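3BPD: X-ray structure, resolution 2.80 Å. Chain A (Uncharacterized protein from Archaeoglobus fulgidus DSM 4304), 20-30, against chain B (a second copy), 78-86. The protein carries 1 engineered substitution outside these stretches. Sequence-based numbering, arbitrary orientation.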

# COMPACT_ATOMS: atom_id res chain seq x y z
N LYS A 20 7.40 -4.81 -32.63
CA LYS A 20 7.26 -4.06 -31.39
C LYS A 20 6.38 -4.78 -30.37
O LYS A 20 5.48 -5.54 -30.73
N THR A 21 6.66 -4.54 -29.09
CA THR A 21 5.90 -5.16 -28.00
C THR A 21 4.41 -4.89 -28.19
O THR A 21 3.55 -5.68 -27.80
N ILE A 22 4.15 -3.74 -28.80
CA ILE A 22 2.80 -3.29 -29.10
C ILE A 22 2.05 -4.38 -29.87
O ILE A 22 0.84 -4.55 -29.72
N VAL A 23 2.78 -5.13 -30.70
CA VAL A 23 2.19 -6.18 -31.50
C VAL A 23 2.08 -7.48 -30.72
O VAL A 23 1.17 -8.26 -30.95
N PHE A 24 3.02 -7.71 -29.81
CA PHE A 24 2.96 -8.91 -28.99
C PHE A 24 1.69 -8.83 -28.15
O PHE A 24 0.82 -9.69 -28.23
N ALA A 25 1.61 -7.77 -27.36
CA ALA A 25 0.46 -7.57 -26.50
C ALA A 25 -0.83 -7.67 -27.31
O ALA A 25 -1.80 -8.29 -26.87
N LEU A 26 -0.82 -7.06 -28.49
CA LEU A 26 -1.99 -7.08 -29.34
C LEU A 26 -2.38 -8.47 -29.85
O LEU A 26 -3.55 -8.84 -29.80
N LYS A 27 -1.42 -9.25 -30.34
CA LYS A 27 -1.77 -10.58 -30.84
C LYS A 27 -2.20 -11.46 -29.70
O LYS A 27 -3.26 -12.08 -29.76
N LEU A 28 -1.39 -11.53 -28.65
CA LEU A 28 -1.71 -12.35 -27.48
C LEU A 28 -3.08 -12.00 -26.90
O LEU A 28 -3.84 -12.90 -26.50
N SER A 29 -3.41 -10.71 -26.85
CA SER A 29 -4.70 -10.27 -26.32
C SER A 29 -5.84 -10.80 -27.17
O SER A 29 -6.99 -10.85 -26.73
N GLU A 30 -5.53 -11.19 -28.39
CA GLU A 30 -6.54 -11.68 -29.29
C GLU A 30 -6.78 -13.19 -29.25
O GLU A 30 -7.61 -13.70 -29.99
N SER B 78 11.11 4.81 -26.50
CA SER B 78 10.76 3.44 -26.15
C SER B 78 9.35 3.32 -25.61
O SER B 78 8.74 4.31 -25.17
N VAL B 79 8.84 2.10 -25.63
CA VAL B 79 7.51 1.78 -25.12
C VAL B 79 7.72 0.93 -23.88
O VAL B 79 7.84 -0.29 -23.98
N ASP B 80 7.77 1.57 -22.72
CA ASP B 80 8.01 0.88 -21.46
C ASP B 80 6.93 -0.09 -20.95
O ASP B 80 7.24 -1.02 -20.21
N GLU B 81 5.68 0.12 -21.34
CA GLU B 81 4.62 -0.80 -20.93
C GLU B 81 3.42 -0.74 -21.86
O GLU B 81 3.08 0.31 -22.40
N VAL B 82 2.79 -1.89 -22.05
CA VAL B 82 1.61 -1.96 -22.91
C VAL B 82 0.57 -2.94 -22.39
O VAL B 82 0.89 -4.06 -21.95
N VAL B 83 -0.67 -2.50 -22.41
CA VAL B 83 -1.77 -3.34 -21.96
C VAL B 83 -2.76 -3.41 -23.10
O VAL B 83 -3.14 -2.39 -23.68
N ALA B 84 -3.16 -4.63 -23.44
CA ALA B 84 -4.12 -4.81 -24.52
C ALA B 84 -5.12 -5.89 -24.12
O ALA B 84 -4.79 -6.81 -23.36
N GLY B 85 -6.34 -5.78 -24.63
CA GLY B 85 -7.37 -6.75 -24.31
C GLY B 85 -8.62 -6.15 -23.68
O GLY B 85 -8.78 -4.94 -23.62
N LYS B 86 -9.49 -7.02 -23.19
CA LYS B 86 -10.76 -6.61 -22.58
C LYS B 86 -10.62 -6.00 -21.20
O LYS B 86 -11.39 -5.11 -20.82

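How does the helix of chain A lie against the strand of chain B? The two run nearly parallel, at 23°, and their axes approach to 7.0 Å, with small side chains meeting between them. Thr A21, Ala A25 and Ser A29, spaced four residues apart, point toward the strand; Val B79, Val B82 and Ala B84 point toward the helix.

Where does Val B82, which has the most surface covered, fit? Its chi1 is p, and its CG2 lies 3.5 Å from Ala A25 CB, an apolar contact, and 4.5 Å from Ile A22 CA. Its CG1 is 4.0 Å from Thr A21 OG1. Thr A21, also p, places that same OG1 4.0 Å from CG1 of Val B79, a t rotamer.

How does Ala B84 continue the packing? Its CB sits 3.6 Å from Ala A25 O and 4.1 Å from Ala A25 CB, so it touches backbone as well as side chain. Farther along, Ser A29 CB comes within 3.5 Å of Ala B84 O and 3.7 Å of Gly B85 N.

Do polar groups tie the stretches together? No hydrogen bond crosses between them. Ser A29, with chi1 p, instead turns its hydroxyl back to its own helix, where OG donates to Leu A26 O at 2.8 Å.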

# COMPACT_ATOMS: atom_id res chain seq x y z
CB LYS A 20 6.71 -2.66 -31.70
CG LYS A 20 7.56 -1.90 -32.74
CD LYS A 20 7.25 -0.39 -32.75
CE LYS A 20 8.00 0.34 -33.88
NZ LYS A 20 9.48 0.29 -33.75
CB THR A 21 6.36 -4.61 -26.63
OG1 THR A 21 6.26 -3.17 -26.64
CG2 THR A 21 7.80 -5.02 -26.36
CB ILE A 22 2.89 -1.99 -29.95
CG1 ILE A 22 1.57 -1.23 -29.90
CG2 ILE A 22 3.30 -2.31 -31.39
CD1 ILE A 22 1.62 -0.07 -28.93
CB VAL A 23 3.02 -6.44 -32.79
CG1 VAL A 23 2.35 -7.52 -33.62
CG2 VAL A 23 3.13 -5.15 -33.60
CB PHE A 24 4.17 -9.00 -28.06
CG PHE A 24 5.36 -9.64 -28.69
CD1 PHE A 24 5.90 -9.14 -29.86
CD2 PHE A 24 5.92 -10.78 -28.11
CE1 PHE A 24 7.00 -9.75 -30.46
CE2 PHE A 24 7.01 -11.40 -28.70
CZ PHE A 24 7.56 -10.89 -29.88
CB ALA A 25 0.55 -6.20 -25.82
CB LEU A 26 -1.79 -6.13 -30.51
CG LEU A 26 -3.00 -5.96 -31.43
CD1 LEU A 26 -4.22 -5.51 -30.61
CD2 LEU A 26 -2.65 -4.94 -32.51
CB LYS A 27 -0.60 -11.23 -31.58
CG LYS A 27 0.01 -10.37 -32.68
CD LYS A 27 -1.01 -9.90 -33.71
CE LYS A 27 -1.45 -11.03 -34.62
NZ LYS A 27 -2.28 -10.51 -35.76
CB LEU A 28 -0.64 -12.18 -26.40
CG LEU A 28 0.68 -12.91 -26.62
CD1 LEU A 28 1.68 -12.52 -25.54
CD2 LEU A 28 0.45 -14.41 -26.59
CB SER A 29 -4.78 -8.74 -26.28
OG SER A 29 -5.10 -8.20 -27.56
CB GLU A 30 -6.23 -11.19 -30.69
CG GLU A 30 -6.71 -9.75 -30.87
CD GLU A 30 -6.09 -9.02 -32.03
OE1 GLU A 30 -6.47 -7.85 -32.24
OE2 GLU A 30 -5.23 -9.59 -32.73
CB SER B 78 11.73 2.91 -25.10
OG SER B 78 11.46 3.50 -23.84
CB VAL B 79 6.70 1.00 -26.17
CG1 VAL B 79 5.37 0.56 -25.58
CG2 VAL B 79 6.47 1.87 -27.39
CB ASP B 80 8.35 1.90 -20.38
CG ASP B 80 9.57 2.71 -20.74
OD1 ASP B 80 10.58 2.11 -21.13
OD2 ASP B 80 9.52 3.95 -20.64
CB GLU B 81 4.16 -0.51 -19.51
CG GLU B 81 3.18 -1.57 -19.03
CD GLU B 81 2.42 -1.16 -17.79
OE1 GLU B 81 2.67 -1.74 -16.71
OE2 GLU B 81 1.57 -0.24 -17.90
CB VAL B 82 2.01 -2.32 -24.37
CG1 VAL B 82 3.04 -3.41 -24.36
CG2 VAL B 82 0.78 -2.74 -25.17
CB VAL B 83 -2.46 -2.73 -20.73
CG1 VAL B 83 -3.56 -3.68 -20.23
CG2 VAL B 83 -1.44 -2.47 -19.65
CB ALA B 84 -3.40 -5.20 -25.79
CB LYS B 86 -11.69 -7.82 -22.50
CG LYS B 86 -11.77 -8.61 -23.79
CD LYS B 86 -12.86 -9.67 -23.74
CE LYS B 86 -12.98 -10.37 -25.09
NZ LYS B 86 -14.18 -11.25 -25.18